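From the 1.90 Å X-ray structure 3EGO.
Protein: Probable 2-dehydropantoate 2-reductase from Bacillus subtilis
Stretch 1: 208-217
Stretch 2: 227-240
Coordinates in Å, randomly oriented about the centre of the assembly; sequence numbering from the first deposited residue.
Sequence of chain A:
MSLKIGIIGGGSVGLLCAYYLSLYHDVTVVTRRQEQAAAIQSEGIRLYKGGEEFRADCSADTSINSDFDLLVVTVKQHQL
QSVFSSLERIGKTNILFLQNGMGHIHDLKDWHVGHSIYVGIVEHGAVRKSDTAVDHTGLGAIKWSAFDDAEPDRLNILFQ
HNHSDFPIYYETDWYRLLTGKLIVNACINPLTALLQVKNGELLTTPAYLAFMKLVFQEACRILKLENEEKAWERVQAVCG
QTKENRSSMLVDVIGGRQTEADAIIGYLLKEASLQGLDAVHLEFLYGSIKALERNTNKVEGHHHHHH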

# COMPACT_ATOMS: atom_id res chain seq x y z
N TYR A 208 -6.89 -9.47 8.26
CA TYR A 208 -6.60 -8.07 8.58
C TYR A 208 -6.47 -7.90 10.08
O TYR A 208 -5.61 -7.18 10.55
CB TYR A 208 -7.68 -7.14 8.05
CG TYR A 208 -7.79 -7.09 6.54
CD1 TYR A 208 -6.83 -7.71 5.73
CD2 TYR A 208 -8.83 -6.42 5.93
CE1 TYR A 208 -6.93 -7.68 4.33
CE2 TYR A 208 -8.94 -6.37 4.52
CZ TYR A 208 -7.98 -7.00 3.73
OH TYR A 208 -8.07 -6.96 2.36
N LEU A 209 -7.33 -8.60 10.83
CA LEU A 209 -7.27 -8.57 12.29
C LEU A 209 -5.95 -9.16 12.79
O LEU A 209 -5.28 -8.62 13.69
CB LEU A 209 -8.48 -9.34 12.86
CG LEU A 209 -8.69 -9.52 14.38
CD1 LEU A 209 -9.14 -8.25 15.07
CD2 LEU A 209 -9.73 -10.60 14.57
N ALA A 210 -5.58 -10.30 12.20
CA ALA A 210 -4.31 -10.96 12.49
C ALA A 210 -3.11 -10.08 12.13
O ALA A 210 -2.12 -10.00 12.87
CB ALA A 210 -4.23 -12.34 11.74
N PHE A 211 -3.19 -9.40 10.98
CA PHE A 211 -2.11 -8.46 10.67
C PHE A 211 -2.05 -7.30 11.66
O PHE A 211 -0.98 -6.94 12.15
CB PHE A 211 -2.26 -7.96 9.23
CG PHE A 211 -1.03 -7.29 8.69
CD1 PHE A 211 -0.18 -7.98 7.81
CD2 PHE A 211 -0.73 -5.99 9.03
CE1 PHE A 211 0.98 -7.35 7.31
CE2 PHE A 211 0.41 -5.34 8.52
CZ PHE A 211 1.28 -6.03 7.66
N MET A 212 -3.21 -6.71 11.99
CA MET A 212 -3.24 -5.70 13.08
C MET A 212 -2.60 -6.20 14.39
O MET A 212 -1.85 -5.47 15.04
CB MET A 212 -4.68 -5.21 13.35
CG MET A 212 -4.72 -3.80 14.02
SD MET A 212 -6.34 -2.98 14.20
CE MET A 212 -7.29 -4.27 14.96
N LYS A 213 -2.90 -7.43 14.77
CA LYS A 213 -2.34 -8.00 16.01
C LYS A 213 -0.82 -8.03 15.96
O LYS A 213 -0.13 -7.72 16.95
CB LYS A 213 -2.89 -9.39 16.25
CG LYS A 213 -2.92 -9.80 17.72
CD LYS A 213 -3.32 -11.24 17.85
CE LYS A 213 -3.17 -11.71 19.30
NZ LYS A 213 -3.99 -12.95 19.49
N LEU A 214 -0.28 -8.42 14.79
CA LEU A 214 1.17 -8.44 14.59
C LEU A 214 1.76 -7.05 14.74
O LEU A 214 2.85 -6.87 15.31
CB LEU A 214 1.50 -9.02 13.20
CG LEU A 214 1.30 -10.52 12.98
CD1 LEU A 214 1.61 -10.88 11.54
CD2 LEU A 214 2.17 -11.30 13.97
N VAL A 215 1.07 -6.05 14.18
CA VAL A 215 1.49 -4.66 14.38
C VAL A 215 1.37 -4.29 15.88
O VAL A 215 2.27 -3.71 16.46
CB VAL A 215 0.65 -3.69 13.51
CG1 VAL A 215 0.98 -2.26 13.85
CG2 VAL A 215 0.96 -3.96 12.01
N PHE A 216 0.25 -4.64 16.49
CA PHE A 216 0.08 -4.32 17.93
C PHE A 216 1.27 -4.87 18.78
O PHE A 216 1.87 -4.18 19.62
CB PHE A 216 -1.24 -4.91 18.43
CG PHE A 216 -1.43 -4.76 19.91
CD1 PHE A 216 -1.97 -3.59 20.42
CD2 PHE A 216 -1.03 -5.76 20.78
CE1 PHE A 216 -2.13 -3.42 21.80
CE2 PHE A 216 -1.20 -5.61 22.17
CZ PHE A 216 -1.74 -4.44 22.66
N GLN A 217 1.61 -6.13 18.54
CA GLN A 217 2.65 -6.79 19.32
C GLN A 217 3.97 -6.06 19.23
O GLN A 217 4.64 -5.91 20.24
CB GLN A 217 2.79 -8.26 18.93
CG GLN A 217 1.51 -9.06 19.23
CD GLN A 217 1.59 -10.52 18.80
OE1 GLN A 217 0.94 -11.38 19.41
NE2 GLN A 217 2.39 -10.82 17.76
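Stretch 2 227-240: NEEKAWERVQAVCG

Stretch 2 opens with Asn227 and then runs as a helix from Glu228 to Gly240, continuing beyond it. Asn227 caps the helix: its OD1 accepts a hydrogen bond from Lys230 N at 2.9 Å. The backbone then repeats i to i+4 hydrogen bonds, such as Trp232 N to Glu228 O at 2.9 Å. Stretch 1 is helical throughout. The two helices run in roughly opposed directions and cross at 136°, with axes 11.2 Å apart at closest approach. Phe216 therefore faces the start of the second helix, while Leu209 lies nearer Gln236.

No hydrogen bond joins the two stretches. The contact is one of shape, and two aromatic knobs dominate it. Phe216 fills the hollow formed by Glu228, Ala231, Trp232 and Val235. Its CZ reaches the backbone, 3.3 Å from Trp232 N and 3.4 Å from Glu228 O, the latter at the ring edge. The small side chain of Ala231 lines this hollow, with CB 3.9 Å from Phe216 CZ. Val235 CG2 lies 3.9 Å from Phe216 CD1. Trp232 CB sits over the face of the Phe216 ring, 3.9 Å from its centroid.

Trp232 fills the reciprocal hollow among Leu209, Met212, Lys213 and Phe216. The aliphatic part of Lys213 covers one face of the indole, with CG 3.6 Å from Trp232 CZ2. Leu209 O approaches the ring edge, 4.0 Å from Trp232 CH2. The rings of Phe216 and Trp232 meet obliquely, with planes at 50° and Phe216 CG 3.6 Å from Trp232 CE3.

Met212 extends the apolar seam toward the far end of stretch 2. Its CE lies 3.9 Å from Trp232 CH2 and 4.1 Å from Cys239 SG, and its SD is 4.0 Å from Val235 CG1. Glu229, Lys230 and Glu233 point away from stretch 1 and are exposed.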

# COMPACT_ATOMS: atom_id res chain seq x y z
N ASN A 227 -0.32 -2.80 30.69
CA ASN A 227 -1.24 -3.90 30.46
C ASN A 227 -1.51 -4.18 28.98
O ASN A 227 -2.31 -3.49 28.35
CB ASN A 227 -2.56 -3.65 31.19
CG ASN A 227 -3.36 -4.92 31.39
OD1 ASN A 227 -3.69 -5.61 30.43
ND2 ASN A 227 -3.68 -5.22 32.64
N GLU A 228 -0.87 -5.22 28.45
CA GLU A 228 -0.96 -5.56 27.03
C GLU A 228 -2.32 -6.11 26.63
O GLU A 228 -2.89 -5.69 25.62
CB GLU A 228 0.14 -6.54 26.64
CG GLU A 228 1.53 -6.12 27.13
CD GLU A 228 2.60 -7.19 26.89
OE1 GLU A 228 3.64 -7.17 27.59
OE2 GLU A 228 2.40 -8.04 26.00
N GLU A 229 -2.85 -7.04 27.42
CA GLU A 229 -4.12 -7.68 27.04
C GLU A 229 -5.23 -6.62 26.98
O GLU A 229 -6.12 -6.66 26.10
CB GLU A 229 -4.47 -8.83 27.99
CG GLU A 229 -3.53 -10.05 27.85
CD GLU A 229 -3.82 -11.18 28.86
OE1 GLU A 229 -3.74 -10.95 30.09
OE2 GLU A 229 -4.11 -12.32 28.40
N LYS A 230 -5.16 -5.67 27.91
CA LYS A 230 -6.15 -4.61 28.02
C LYS A 230 -6.00 -3.63 26.86
O LYS A 230 -7.00 -3.22 26.27
CB LYS A 230 -5.99 -3.89 29.35
CG LYS A 230 -6.75 -2.58 29.48
CD LYS A 230 -6.29 -1.79 30.71
CE LYS A 230 -7.23 -0.63 31.04
NZ LYS A 230 -7.56 0.18 29.83
N ALA A 231 -4.76 -3.29 26.52
CA ALA A 231 -4.52 -2.40 25.38
C ALA A 231 -5.01 -3.02 24.07
O ALA A 231 -5.64 -2.32 23.27
CB ALA A 231 -3.09 -1.98 25.30
N TRP A 232 -4.78 -4.31 23.86
CA TRP A 232 -5.30 -4.99 22.66
C TRP A 232 -6.82 -4.95 22.58
O TRP A 232 -7.39 -4.78 21.50
CB TRP A 232 -4.79 -6.45 22.58
CG TRP A 232 -5.31 -7.26 21.39
CD1 TRP A 232 -5.89 -8.51 21.44
CD2 TRP A 232 -5.27 -6.90 20.00
NE1 TRP A 232 -6.21 -8.93 20.17
CE2 TRP A 232 -5.85 -7.96 19.27
CE3 TRP A 232 -4.80 -5.78 19.30
CZ2 TRP A 232 -5.97 -7.94 17.89
CZ3 TRP A 232 -4.93 -5.76 17.93
CH2 TRP A 232 -5.51 -6.82 17.24
N GLU A 233 -7.49 -5.13 23.72
CA GLU A 233 -8.95 -5.12 23.72
C GLU A 233 -9.47 -3.76 23.27
O GLU A 233 -10.38 -3.67 22.45
CB GLU A 233 -9.52 -5.49 25.10
CG GLU A 233 -9.47 -6.98 25.38
CD GLU A 233 -9.10 -7.31 26.82
OE1 GLU A 233 -9.44 -6.51 27.74
OE2 GLU A 233 -8.47 -8.37 27.03
N ARG A 234 -8.83 -2.74 23.80
CA ARG A 234 -9.10 -1.32 23.54
C ARG A 234 -8.98 -0.98 22.06
O ARG A 234 -9.90 -0.42 21.46
CB ARG A 234 -8.12 -0.49 24.36
CG ARG A 234 -8.27 1.01 24.28
CD ARG A 234 -7.30 1.71 25.25
NE ARG A 234 -6.75 2.96 24.73
CZ ARG A 234 -7.44 3.88 24.03
NH1 ARG A 234 -8.73 3.70 23.77
NH2 ARG A 234 -6.83 4.99 23.61
N VAL A 235 -7.84 -1.33 21.48
CA VAL A 235 -7.62 -1.17 20.03
C VAL A 235 -8.82 -1.73 19.25
O VAL A 235 -9.40 -1.06 18.40
CB VAL A 235 -6.29 -1.87 19.58
CG1 VAL A 235 -6.15 -1.92 18.05
CG2 VAL A 235 -5.05 -1.21 20.22
N GLN A 236 -9.20 -2.96 19.56
CA GLN A 236 -10.33 -3.58 18.87
C GLN A 236 -11.63 -2.88 19.23
O GLN A 236 -12.52 -2.68 18.37
CB GLN A 236 -10.44 -5.05 19.23
CG GLN A 236 -9.23 -5.84 18.85
CD GLN A 236 -9.26 -7.22 19.48
OE1 GLN A 236 -8.58 -7.47 20.49
NE2 GLN A 236 -10.08 -8.11 18.93
N ALA A 237 -11.74 -2.51 20.50
CA ALA A 237 -12.86 -1.71 20.99
C ALA A 237 -13.05 -0.42 20.18
O ALA A 237 -14.16 -0.16 19.71
CB ALA A 237 -12.68 -1.40 22.46
N VAL A 238 -11.97 0.37 20.01
CA VAL A 238 -12.07 1.67 19.32
C VAL A 238 -12.34 1.50 17.84
O VAL A 238 -13.07 2.29 17.22
CB VAL A 238 -10.81 2.51 19.46
CG1 VAL A 238 -10.87 3.71 18.54
CG2 VAL A 238 -10.60 2.94 20.91
N CYS A 239 -11.77 0.44 17.27
CA CYS A 239 -12.11 0.03 15.93
C CYS A 239 -13.62 -0.14 15.80
O CYS A 239 -14.22 0.28 14.80
CB CYS A 239 -11.48 -1.32 15.64
SG CYS A 239 -9.98 -1.19 14.77
N GLY A 240 -14.20 -0.83 16.78
CA GLY A 240 -15.63 -1.10 16.80
C GLY A 240 -16.43 0.19 16.86
O GLY A 240 -17.38 0.37 16.11